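Local coordinates for protein PAN2-PAN3 deadenylation complex catalytic subunit pan2 (PDB 4CZX) that probably shortens the poly(A) tails of mRNA as catalytic subunit of the PAN deadenylation complex, this chain being its N-terminal WD40 domain, at residues A34-N37 with L42-G45; F65-E70 with V85-S90; L79-G84 with K122-I127; R91-A96 with P102-R107. All coordinates share one frame; numbering follows the deposited sequence. Where two conformers were deposited one is given.

From the N terminus, interaction 1 comes first: it closes the short hairpin of strands 32-35 and 41-45, the inner half of a blade of the beta-propeller. Interaction 2 opens at the end of strand 60-66, the outer edge of that blade, and reaches strand 85-88 in the following one. Interaction 3 opens before interaction 2 has closed, so the two cross; it ties the blade of strands 77-80 to 102-106 to the turn between the first two strands of the blade that follows. Interaction 4, the outer hairpin of the former blade, follows interaction 2 and is nested inside the loop that interaction 3 closes. Interactions 1 and 4 do not touch; interactions 2 and 3 lie against both.

Interaction 1 (A34-N37 with L42-G45); sequences AFDN and LWIG
Ala34 and Trp43 form an antiparallel hydrogen-bonded pair, with Ala34 N to Trp43 O and Trp43 N to Ala34 O both 2.9 Å, and Phe35 follows opposite Leu42 as a non-hydrogen-bonded pair. The two strands, 32-35 and 41-45, make the inner hairpin of a propeller blade in the first predicted WD repeat, and their side chains divide between its faces. On one face a single methyl does the touching: Leu42 CD1 sits over the middle of the Phe35 ring, 3.8 Å from its centroid and only 7° off the normal. The Leu42 side chain reaches this place because CG lies opposite the backbone N (chi1 180°). On the other face the indole of Trp43 lies alongside Asp36, the two side chains pointing the same way. Trp43 NE1 donates to Asp36 OD2 over 3.0 Å, a moderately bent bond that arrives on the anti side of the carboxylate and out of its plane. The same OD2 is in a salt bridge with Arg98, while OD1 accepts from Gln38 N. Beyond the hairpin the indole meets the rings of Phe78 and Phe80 on strand 77-80 of the next blade. A phenylalanine in place of Trp43 brings no N-H, and Asp36 would probably lose one of the two grips on OD2 and be freer to turn. A buried carboxylate is thus matched by an arginine and an indole N-H together, which probably favours its charged form and is likely to fix the indole where it meets the neighbouring blade.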
loop_
_atom_site.group_PDB
_atom_site.type_symbol
_atom_site.label_atom_id
_atom_site.label_comp_id
_atom_site.label_asym_id
_atom_site.label_seq_id
_atom_site.Cartn_x
_atom_site.Cartn_y
_atom_site.Cartn_z
ATOM N N ALA A 34 29.514 -15.173 5.247
ATOM C CA ALA A 34 29.938 -16.522 5.640
ATOM C C ALA A 34 29.621 -17.551 4.568
ATOM O O ALA A 34 28.513 -17.589 4.026
ATOM C CB ALA A 34 29.276 -16.939 6.957
ATOM N N PHE A 35 30.605 -18.391 4.271
ATOM C CA PHE A 35 30.390 -19.570 3.450
ATOM C C PHE A 35 29.484 -20.571 4.148
ATOM O O PHE A 35 29.714 -20.909 5.304
ATOM C CB PHE A 35 31.727 -20.235 3.125
ATOM C CG PHE A 35 32.488 -19.562 2.028
ATOM C CD1 PHE A 35 32.114 -19.740 0.704
ATOM C CD2 PHE A 35 33.588 -18.767 2.315
ATOM C CE1 PHE A 35 32.816 -19.130 -0.315
ATOM C CE2 PHE A 35 34.301 -18.155 1.303
ATOM C CZ PHE A 35 33.914 -18.333 -0.015
ATOM N N ASP A 36 28.461 -21.047 3.441
ATOM C CA ASP A 36 27.656 -22.170 3.905
ATOM C C ASP A 36 28.525 -23.430 3.962
ATOM O O ASP A 36 29.562 -23.517 3.295
ATOM C CB ASP A 36 26.466 -22.406 2.949
ATOM C CG ASP A 36 25.281 -23.070 3.619
ATOM O OD1 ASP A 36 25.469 -24.003 4.431
ATOM O OD2 ASP A 36 24.142 -22.657 3.314
ATOM N N ASN A 37 28.101 -24.437 4.711
ATOM C CA ASN A 37 28.812 -25.708 4.588
ATOM C C ASN A 37 28.118 -26.693 3.635
ATOM O O ASN A 37 28.488 -27.861 3.575
ATOM C CB ASN A 37 29.046 -26.351 5.965
ATOM C CG ASN A 37 27.788 -26.467 6.796
ATOM O OD1 ASN A 37 26.675 -26.496 6.273
ATOM N ND2 ASN A 37 27.962 -26.540 8.114
ATOM N N LEU A 42 27.450 -18.774 -0.611
ATOM C CA LEU A 42 28.009 -17.703 0.214
ATOM C C LEU A 42 26.873 -16.792 0.666
ATOM O O LEU A 42 26.070 -16.324 -0.158
ATOM C CB LEU A 42 29.061 -16.902 -0.552
ATOM C CG LEU A 42 29.714 -15.741 0.216
ATOM C CD1 LEU A 42 30.622 -16.248 1.336
ATOM C CD2 LEU A 42 30.491 -14.843 -0.733
ATOM N N TRP A 43 26.797 -16.544 1.970
ATOM C CA TRP A 43 25.758 -15.689 2.537
ATOM C C TRP A 43 26.287 -14.312 2.927
ATOM O O TRP A 43 27.377 -14.196 3.504
ATOM C CB TRP A 43 25.132 -16.369 3.751
ATOM C CG TRP A 43 24.317 -17.585 3.370
ATOM C CD1 TRP A 43 24.782 -18.851 3.167
ATOM C CD2 TRP A 43 22.904 -17.630 3.118
ATOM N NE1 TRP A 43 23.742 -19.689 2.819
ATOM C CE2 TRP A 43 22.581 -18.963 2.784
ATOM C CE3 TRP A 43 21.878 -16.674 3.154
ATOM C CZ2 TRP A 43 21.273 -19.369 2.484
ATOM C CZ3 TRP A 43 20.576 -17.079 2.851
ATOM C CH2 TRP A 43 20.288 -18.413 2.527
ATOM N N ILE A 44 25.511 -13.275 2.606
ATOM C CA ILE A 44 25.898 -11.879 2.879
ATOM C C ILE A 44 24.767 -11.175 3.612
ATOM O O ILE A 44 23.608 -11.278 3.205
ATOM C CB ILE A 44 26.222 -11.115 1.569
ATOM C CG1 ILE A 44 27.269 -11.874 0.749
ATOM C CG2 ILE A 44 26.623 -9.649 1.843
ATOM C CD1 ILE A 44 27.576 -11.241 -0.584
ATOM N N GLY A 45 25.083 -10.470 4.699
ATOM C CA GLY A 45 24.054 -9.746 5.426
ATOM C C GLY A 45 24.119 -8.238 5.212
ATOM O O GLY A 45 25.194 -7.708 4.934
#

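Interaction 2 (F65-E70 with V85-S90); sequences FRIHPE and VIFLGS
Phe87, on strand 85-88, receives the tight part of this contact, pressed by Phe65, near the end of the preceding blade's outer strand, and by Ile67 just past it. Ile67 CG2 stands over the centre of the Phe87 ring, 3.6 Å from the centroid, while Val85 CG1 lies against the opposite face, so the phenyl is held between two branched side chains. With CG1 of Ile67 lodged between its backbone N and carbonyl carbon (chi1 56°), CG2 is the branch that meets the ring and CG1 and CD1 run past Phe87 CB. Phe65 adds an oblique aromatic contact, its CE1 3.6 Å from Phe87 CZ and the ring planes nearly perpendicular at 84°. Farther along, the contact thins to one approach: the His68 ring brings an edge to Gly89, ND1 lying 3.6 Å from CA, where the lack of a side chain on the glycine lets it come in. His68 is turned to another partner, NE2 bonding to Gly73 O. Another protein chain of the assembly borders the 65-70 segment; aromatic side chains of it pack on Phe65 and Pro69, and one is hydrogen-bonded to Arg66 O. No hydrogen bond joins residues 65-70 to 85-90. The two blades therefore meet here by shape and apolar packing, and the one polar ring involved, that of His68, has its NE2 satisfied by a carbonyl of the loop leading into the second blade.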
loop_
_atom_site.group_PDB
_atom_site.type_symbol
_atom_site.label_atom_id
_atom_site.label_comp_id
_atom_site.label_asym_id
_atom_site.label_seq_id
_atom_site.Cartn_x
_atom_site.Cartn_y
_atom_site.Cartn_z
ATOM N N PHE A 65 16.136 -12.794 1.572
ATOM C CA PHE A 65 14.986 -12.496 2.422
ATOM C C PHE A 65 15.431 -11.787 3.689
ATOM O O PHE A 65 16.554 -11.965 4.147
ATOM C CB PHE A 65 14.208 -13.780 2.766
ATOM C CG PHE A 65 15.088 -14.948 3.142
ATOM C CD1 PHE A 65 15.457 -15.165 4.463
ATOM C CD2 PHE A 65 15.537 -15.829 2.176
ATOM C CE1 PHE A 65 16.282 -16.261 4.813
ATOM C CE2 PHE A 65 16.376 -16.907 2.513
ATOM C CZ PHE A 65 16.737 -17.125 3.831
ATOM N N ARG A 66 14.542 -10.975 4.246
ATOM C CA ARG A 66 14.858 -10.249 5.463
ATOM C C ARG A 66 14.610 -11.149 6.662
ATOM O O ARG A 66 13.596 -11.833 6.730
ATOM C CB ARG A 66 14.032 -8.962 5.565
ATOM C CG ARG A 66 14.603 -8.014 6.621
ATOM C CD ARG A 66 13.745 -6.718 6.764
ATOM N NE ARG A 66 13.707 -5.905 5.549
ATOM C CZ ARG A 66 14.722 -5.166 5.110
ATOM N NH1 ARG A 66 15.866 -5.161 5.775
ATOM N NH2 ARG A 66 14.601 -4.439 4.001
ATOM N N ILE A 67 15.539 -11.168 7.612
ATOM C CA ILE A 67 15.448 -12.143 8.699
ATOM C C ILE A 67 14.999 -11.535 10.046
ATOM O O ILE A 67 14.818 -12.262 11.024
ATOM C CB ILE A 67 16.807 -12.920 8.858
ATOM C CG1 ILE A 67 18.009 -11.990 9.077
ATOM C CG2 ILE A 67 17.059 -13.746 7.601
ATOM C CD1 ILE A 67 18.197 -11.492 10.506
ATOM N N HIS A 68 14.810 -10.217 10.101
ATOM C CA HIS A 68 14.211 -9.591 11.286
ATOM C C HIS A 68 13.638 -8.224 10.881
ATOM O O HIS A 68 13.913 -7.768 9.776
ATOM C CB HIS A 68 15.227 -9.479 12.446
ATOM C CG HIS A 68 16.416 -8.607 12.165
ATOM N ND1 HIS A 68 17.560 -8.660 12.936
ATOM C CD2 HIS A 68 16.637 -7.654 11.229
ATOM C CE1 HIS A 68 18.440 -7.794 12.473
ATOM N NE2 HIS A 68 17.902 -7.159 11.446
ATOM N N PRO A 69 12.831 -7.586 11.751
ATOM C CA PRO A 69 12.334 -6.240 11.405
ATOM C C PRO A 69 13.491 -5.299 11.088
ATOM O O PRO A 69 14.508 -5.351 11.784
ATOM C CB PRO A 69 11.595 -5.796 12.666
ATOM C CG PRO A 69 11.220 -7.065 13.354
ATOM C CD PRO A 69 12.312 -8.044 13.053
ATOM N N GLU A 70 13.361 -4.463 10.059
ATOM C CA GLU A 70 14.519 -3.684 9.606
ATOM C C GLU A 70 15.022 -2.690 10.657
ATOM O O GLU A 70 16.184 -2.299 10.625
ATOM C CB GLU A 70 14.209 -2.948 8.301
ATOM C CG GLU A 70 13.174 -1.862 8.404
ATOM C CD GLU A 70 12.556 -1.564 7.052
ATOM O OE1 GLU A 70 13.232 -0.940 6.205
ATOM O OE2 GLU A 70 11.404 -1.985 6.825
ATOM N N VAL A 85 19.642 -22.381 7.769
ATOM C CA VAL A 85 20.583 -21.363 8.200
ATOM C C VAL A 85 20.049 -20.659 9.432
ATOM O O VAL A 85 18.861 -20.330 9.498
ATOM C CB VAL A 85 20.830 -20.329 7.094
ATOM C CG1 VAL A 85 21.898 -19.274 7.550
ATOM C CG2 VAL A 85 21.230 -21.036 5.803
ATOM N N ILE A 86 20.928 -20.416 10.400
ATOM C CA ILE A 86 20.568 -19.631 11.573
ATOM C C ILE A 86 21.128 -18.214 11.431
ATOM O O ILE A 86 22.289 -18.016 11.054
ATOM C CB ILE A 86 21.069 -20.283 12.871
ATOM C CG1 ILE A 86 20.728 -21.783 12.870
ATOM C CG2 ILE A 86 20.466 -19.600 14.100
ATOM C CD1 ILE A 86 21.236 -22.512 14.083
ATOM N N PHE A 87 20.263 -17.243 11.690
ATOM C CA PHE A 87 20.568 -15.819 11.506
ATOM C C PHE A 87 20.448 -15.091 12.836
ATOM O O PHE A 87 19.439 -15.239 13.533
ATOM C CB PHE A 87 19.605 -15.179 10.496
ATOM C CG PHE A 87 19.482 -15.923 9.186
ATOM C CD1 PHE A 87 18.507 -16.910 9.009
ATOM C CD2 PHE A 87 20.293 -15.584 8.115
ATOM C CE1 PHE A 87 18.370 -17.586 7.777
ATOM C CE2 PHE A 87 20.171 -16.227 6.894
ATOM C CZ PHE A 87 19.207 -17.240 6.714
ATOM N N LEU A 88 21.447 -14.283 13.185
ATOM C CA LEU A 88 21.401 -13.547 14.444
ATOM C C LEU A 88 21.280 -12.041 14.209
ATOM O O LEU A 88 22.030 -11.458 13.429
ATOM C CB LEU A 88 22.652 -13.822 15.305
ATOM C CG LEU A 88 22.577 -13.222 16.722
ATOM C CD1 LEU A 88 23.240 -14.141 17.733
ATOM C CD2 LEU A 88 23.221 -11.824 16.822
ATOM N N GLY A 89 20.321 -11.424 14.893
ATOM C CA GLY A 89 20.212 -9.974 14.946
ATOM C C GLY A 89 20.282 -9.565 16.405
ATOM O O GLY A 89 20.280 -10.427 17.289
ATOM N N SER A 90 20.336 -8.261 16.671
ATOM C CA SER A 90 20.444 -7.784 18.044
ATOM C C SER A 90 19.281 -8.194 18.935
ATOM O O SER A 90 19.454 -8.329 20.147
ATOM C CB SER A 90 20.575 -6.254 18.062
ATOM O OG SER A 90 21.916 -5.899 17.800
#

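Interaction 3 (L79-G84 with K122-I127); sequences LFVDKG and KGTSEI
Two neighbouring blades of the WD40 beta-propeller meet here through Val81 and Thr124, with Leu79 and Ile127 as a second pair. Residues 79-84 carry the end of strand 77-80 and the tight turn after it, in the second predicted WD repeat; residues 122-127 bring the type II' turn from Lys122 to Ser125 and the start of strand 126-131 in the third. Val81 CG1 rests against Thr124, 3.6 Å from CB and 3.9 Å from CG2, the two side chains sliding past each other in opposite directions. The first torsion of Thr124 (chi1 50°) tucks OG1 between the backbone N and the carbonyl carbon, leaving CB and the CG2 methyl to meet the valine. Leu79 CD1 meets Ile127 CG2 at 3.9 Å in the same sliding manner. From strand 114-119, Met117 touches Leu79 and Ile127, and Phe119 touches Val81 and Ile127. Each turn is braced within its own segment. Val81 N is hydrogen-bonded to Gly84 O; from outside the segment, Arg98 donates to Val81 O. Across the type II' turn, Ser125 N reaches Lys122 O at 3.1 Å, and the positive phi of Gly123 suits a glycine. No hydrogen bond joins residues 79-84 to 122-127. Lys122, which opens the turn, forms a salt bridge with Glu126 just beyond it: Lys122 NZ approaches Glu126 OE2 to 2.8 Å from above the carboxylate plane, while OE1 bonds to Thr120 OG1.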
loop_
_atom_site.group_PDB
_atom_site.type_symbol
_atom_site.label_atom_id
_atom_site.label_comp_id
_atom_site.label_asym_id
_atom_site.label_seq_id
_atom_site.Cartn_x
_atom_site.Cartn_y
_atom_site.Cartn_z
ATOM N N LEU A 79 24.963 -18.993 11.122
ATOM C CA LEU A 79 25.452 -20.346 11.419
ATOM C C LEU A 79 24.697 -21.327 10.534
ATOM O O LEU A 79 23.576 -21.038 10.105
ATOM C CB LEU A 79 25.268 -20.730 12.888
ATOM C CG LEU A 79 26.228 -20.182 13.951
ATOM C CD1 LEU A 79 25.807 -20.722 15.306
ATOM C CD2 LEU A 79 27.679 -20.548 13.647
ATOM N N PHE A 80 25.311 -22.478 10.273
ATOM C CA PHE A 80 24.775 -23.434 9.316
ATOM C C PHE A 80 24.611 -24.831 9.885
ATOM O O PHE A 80 25.539 -25.371 10.511
ATOM C CB PHE A 80 25.681 -23.492 8.084
ATOM C CG PHE A 80 25.922 -22.157 7.473
ATOM C CD1 PHE A 80 24.970 -21.585 6.641
ATOM C CD2 PHE A 80 27.080 -21.441 7.766
ATOM C CE1 PHE A 80 25.167 -20.322 6.096
ATOM C CE2 PHE A 80 27.291 -20.187 7.219
ATOM C CZ PHE A 80 26.335 -19.626 6.380
ATOM N N VAL A 81 23.432 -25.413 9.651
ATOM C CA VAL A 81 23.154 -26.810 9.992
ATOM C C VAL A 81 22.462 -27.492 8.817
ATOM O O VAL A 81 22.141 -26.846 7.819
ATOM C CB VAL A 81 22.284 -26.935 11.259
ATOM C CG1 VAL A 81 22.948 -26.190 12.435
ATOM C CG2 VAL A 81 20.899 -26.388 11.012
ATOM N N ASP A 82 22.251 -28.801 8.917
ATOM C CA ASP A 82 21.648 -29.535 7.810
ATOM C C ASP A 82 20.285 -28.976 7.390
ATOM O O ASP A 82 20.030 -28.805 6.200
ATOM C CB ASP A 82 21.524 -31.020 8.170
ATOM C CG ASP A 82 22.871 -31.718 8.204
ATOM O OD1 ASP A 82 23.834 -31.182 7.611
ATOM O OD2 ASP A 82 22.974 -32.799 8.821
ATOM N N LYS A 83 19.428 -28.663 8.357
ATOM C CA LYS A 83 18.057 -28.237 8.042
ATOM C C LYS A 83 17.966 -26.827 7.457
ATOM O O LYS A 83 17.048 -26.521 6.694
ATOM C CB LYS A 83 17.179 -28.315 9.291
ATOM C CG LYS A 83 16.740 -29.728 9.677
ATOM C CD LYS A 83 16.419 -29.778 11.165
ATOM C CE LYS A 83 15.420 -30.870 11.521
ATOM N NZ LYS A 83 15.083 -30.814 12.980
ATOM N N GLY A 84 18.899 -25.956 7.821
ATOM C CA GLY A 84 18.857 -24.602 7.305
ATOM C C GLY A 84 19.903 -23.677 7.886
ATOM O O GLY A 84 20.914 -24.121 8.429
ATOM N N LYS A 122 26.858 -29.978 21.950
ATOM C CA LYS A 122 25.810 -30.868 21.442
ATOM C C LYS A 122 25.715 -30.879 19.923
ATOM O O LYS A 122 24.630 -31.015 19.353
ATOM C CB LYS A 122 24.466 -30.483 22.059
ATOM C CG LYS A 122 24.491 -30.546 23.578
ATOM C CD LYS A 122 23.152 -30.218 24.199
ATOM C CE LYS A 122 23.316 -30.084 25.704
ATOM N NZ LYS A 122 22.073 -29.599 26.356
ATOM N N GLY A 123 26.864 -30.769 19.270
ATOM C CA GLY A 123 26.917 -30.793 17.824
ATOM C C GLY A 123 26.162 -29.613 17.258
ATOM O O GLY A 123 26.450 -28.470 17.585
ATOM N N THR A 124 25.178 -29.875 16.413
ATOM C CA THR A 124 24.435 -28.761 15.832
ATOM C C THR A 124 23.041 -28.628 16.438
ATOM O O THR A 124 22.216 -27.875 15.934
ATOM C CB THR A 124 24.321 -28.909 14.307
ATOM O OG1 THR A 124 23.848 -30.224 13.987
ATOM C CG2 THR A 124 25.681 -28.680 13.645
ATOM N N SER A 125 22.785 -29.347 17.524
ATOM C CA SER A 125 21.464 -29.370 18.141
ATOM C C SER A 125 21.223 -28.174 19.061
ATOM O O SER A 125 20.086 -27.894 19.444
ATOM C CB SER A 125 21.273 -30.668 18.935
ATOM O OG SER A 125 21.603 -31.804 18.158
ATOM N N GLU A 126 22.299 -27.481 19.438
ATOM C CA GLU A 126 22.196 -26.410 20.427
ATOM C C GLU A 126 23.147 -25.247 20.145
ATOM O O GLU A 126 24.288 -25.445 19.723
ATOM C CB GLU A 126 22.466 -26.977 21.826
ATOM C CG GLU A 126 22.280 -26.008 22.979
ATOM C CD GLU A 126 22.629 -26.627 24.334
ATOM O OE1 GLU A 126 23.813 -26.575 24.734
ATOM O OE2 GLU A 126 21.712 -27.152 25.006
ATOM N N ILE A 127 22.675 -24.027 20.376
ATOM C CA ILE A 127 23.544 -22.869 20.257
ATOM C C ILE A 127 23.549 -22.011 21.514
ATOM O O ILE A 127 22.602 -22.019 22.303
ATOM C CB ILE A 127 23.157 -21.971 19.064
ATOM C CG1 ILE A 127 21.693 -21.529 19.164
ATOM C CG2 ILE A 127 23.452 -22.668 17.753
ATOM C CD1 ILE A 127 21.274 -20.578 18.050
#

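Interaction 4 (R91-A96 with P102-R107); sequences RSVYMA and PIWSIR. With PO4 (phosphate ion), chain D.
Met95 lies across the flat of Trp104, its CB over the six-membered ring at 3.6 Å from the centroid and 15° off the normal. Its extended chain then carries SD to 3.3 Å from Trp104 NE1, an oblique Met-aromatic contact. Trp104 CG occupies the site between backbone N and carbonyl carbon (chi1 49°), and at the ring's edge, in its plane, Val93 CG1 meets Trp104 CH2 at 3.7 Å, the two side chains pointing the same way. NE1 itself donates to Val141 O of the next blade. A leucine in place of Trp104 has neither the broad ring nor the N-H, and would probably leave Met95 without its flat support and the Val141 carbonyl without this donor. On the other face of the hairpin Tyr94 runs alongside Pro102, and its ring makes an edge-to-face contact with an aromatic residue of another protein chain. At the far end Arg91 and Arg107 cross with guanidinium planes 51° apart and share a phosphate ion, probably from the crystallisation liquor. Arg107 grips it with two bonds, NE to O3 at 2.8 Å and NH2 to O2 at 3.0 Å; Arg91 NH2 adds a third, to O1. Asp72 pairs with Arg107 as well, and Met111 O receives Arg91 NE. Near the hairpin's turn, Met95 O accepts from both Ile103 N (2.8 Å) and Trp104 N (3.1 Å), which approach from one side of its carbonyl plane: a classic beta bulge in the outer hairpin of a four-stranded WD40 blade.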
loop_
_atom_site.group_PDB
_atom_site.type_symbol
_atom_site.label_atom_id
_atom_site.label_comp_id
_atom_site.label_asym_id
_atom_site.label_seq_id
_atom_site.Cartn_x
_atom_site.Cartn_y
_atom_site.Cartn_z
ATOM N N ARG A 91 18.097 -8.376 18.345
ATOM C CA ARG A 91 16.877 -8.575 19.132
ATOM C C ARG A 91 16.263 -9.968 18.970
ATOM O O ARG A 91 15.244 -10.284 19.599
ATOM C CB ARG A 91 15.816 -7.522 18.750
ATOM C CG ARG A 91 16.271 -6.064 18.950
ATOM C CD ARG A 91 16.525 -5.756 20.421
ATOM N NE ARG A 91 15.439 -6.270 21.244
ATOM C CZ ARG A 91 14.276 -5.648 21.429
ATOM N NH1 ARG A 91 14.052 -4.467 20.866
ATOM N NH2 ARG A 91 13.337 -6.209 22.182
ATOM N N SER A 92 16.866 -10.799 18.132
ATOM C CA SER A 92 16.223 -12.065 17.795
ATOM C C SER A 92 17.152 -13.040 17.101
ATOM O O SER A 92 18.225 -12.669 16.617
ATOM C CB SER A 92 15.007 -11.813 16.892
ATOM O OG SER A 92 15.433 -11.356 15.617
ATOM N N VAL A 93 16.715 -14.297 17.054
ATOM C CA VAL A 93 17.418 -15.338 16.327
ATOM C C VAL A 93 16.388 -15.957 15.390
ATOM O O VAL A 93 15.256 -16.209 15.794
ATOM C CB VAL A 93 18.014 -16.402 17.265
ATOM C CG1 VAL A 93 18.820 -17.433 16.478
ATOM C CG2 VAL A 93 18.884 -15.745 18.340
ATOM N N TYR A 94 16.784 -16.177 14.146
ATOM C CA TYR A 94 15.868 -16.652 13.112
ATOM C C TYR A 94 16.468 -17.861 12.426
ATOM O O TYR A 94 17.673 -17.904 12.194
ATOM C CB TYR A 94 15.602 -15.541 12.091
ATOM C CG TYR A 94 14.615 -15.906 11.001
ATOM C CD1 TYR A 94 13.284 -16.167 11.305
ATOM C CD2 TYR A 94 15.008 -15.947 9.670
ATOM C CE1 TYR A 94 12.360 -16.492 10.309
ATOM C CE2 TYR A 94 14.084 -16.265 8.657
ATOM C CZ TYR A 94 12.771 -16.541 8.989
ATOM O OH TYR A 94 11.866 -16.862 7.995
ATOM N N MET A 95 15.630 -18.839 12.088
ATOM C CA MET A 95 16.103 -19.975 11.318
ATOM C C MET A 95 15.189 -20.238 10.131
ATOM O O MET A 95 13.970 -20.247 10.270
ATOM C CB MET A 95 16.189 -21.230 12.180
ATOM C CG MET A 95 16.788 -22.397 11.409
ATOM S SD MET A 95 17.036 -23.867 12.414
ATOM C CE MET A 95 17.689 -24.963 11.164
ATOM N N ALA A 96 15.784 -20.433 8.963
ATOM C CA ALA A 96 15.010 -20.681 7.754
ATOM C C ALA A 96 15.757 -21.689 6.906
ATOM O O ALA A 96 16.974 -21.811 7.015
ATOM C CB ALA A 96 14.782 -19.385 6.975
ATOM N N PRO A 102 10.463 -20.335 6.245
ATOM C CA PRO A 102 10.709 -20.145 7.678
ATOM C C PRO A 102 10.687 -21.448 8.464
ATOM O O PRO A 102 9.858 -22.326 8.193
ATOM C CB PRO A 102 9.556 -19.227 8.109
ATOM C CG PRO A 102 9.235 -18.452 6.866
ATOM C CD PRO A 102 9.358 -19.486 5.766
ATOM N N ILE A 103 11.603 -21.573 9.425
ATOM C CA ILE A 103 11.654 -22.750 10.279
ATOM C C ILE A 103 11.259 -22.398 11.714
ATOM O O ILE A 103 10.356 -23.029 12.273
ATOM C CB ILE A 103 13.049 -23.408 10.247
ATOM C CG1 ILE A 103 13.277 -24.061 8.879
ATOM C CG2 ILE A 103 13.188 -24.436 11.362
ATOM C CD1 ILE A 103 14.659 -24.652 8.692
ATOM N N TRP A 104 11.942 -21.423 12.321
ATOM C CA TRP A 104 11.455 -20.837 13.573
ATOM C C TRP A 104 11.944 -19.413 13.826
ATOM O O TRP A 104 12.813 -18.886 13.128
ATOM C CB TRP A 104 11.800 -21.717 14.790
ATOM C CG TRP A 104 13.245 -22.220 14.960
ATOM C CD1 TRP A 104 13.676 -23.508 14.796
ATOM C CD2 TRP A 104 14.400 -21.465 15.381
ATOM N NE1 TRP A 104 15.022 -23.602 15.068
ATOM C CE2 TRP A 104 15.493 -22.365 15.425
ATOM C CE3 TRP A 104 14.622 -20.119 15.715
ATOM C CZ2 TRP A 104 16.782 -21.966 15.786
ATOM C CZ3 TRP A 104 15.908 -19.724 16.073
ATOM C CH2 TRP A 104 16.973 -20.647 16.105
ATOM N N SER A 105 11.349 -18.787 14.832
ATOM C CA SER A 105 11.630 -17.392 15.146
ATOM C C SER A 105 11.632 -17.225 16.656
ATOM O O SER A 105 10.672 -17.590 17.327
ATOM C CB SER A 105 10.587 -16.473 14.491
ATOM O OG SER A 105 10.865 -15.105 14.761
ATOM N N ILE A 106 12.727 -16.705 17.199
ATOM C CA ILE A 106 12.816 -16.507 18.629
ATOM C C ILE A 106 13.111 -15.034 18.909
ATOM O O ILE A 106 14.125 -14.492 18.472
ATOM C CB ILE A 106 13.902 -17.410 19.265
ATOM C CG1 ILE A 106 13.581 -18.889 19.005
ATOM C CG2 ILE A 106 14.007 -17.141 20.756
ATOM C CD1 ILE A 106 14.632 -19.865 19.538
ATOM N N ARG A 107 12.196 -14.386 19.617
ATOM C CA ARG A 107 12.353 -12.978 19.960
ATOM C C ARG A 107 12.117 -12.858 21.457
ATOM O O ARG A 107 11.025 -12.502 21.906
ATOM C CB ARG A 107 11.387 -12.097 19.160
ATOM C CG ARG A 107 11.750 -10.606 19.189
ATOM C CD ARG A 107 10.784 -9.728 18.388
ATOM N NE ARG A 107 11.235 -8.338 18.439
ATOM C CZ ARG A 107 12.129 -7.808 17.602
ATOM N NH1 ARG A 107 12.644 -8.536 16.619
ATOM N NH2 ARG A 107 12.510 -6.545 17.748
HETATM P P PO4 D . 9.822 -5.451 20.512
HETATM O O1 PO4 D . 10.349 -5.010 21.859
HETATM O O2 PO4 D . 10.661 -4.812 19.430
HETATM O O3 PO4 D . 9.893 -6.956 20.410
HETATM O O4 PO4 D . 8.379 -5.021 20.363
#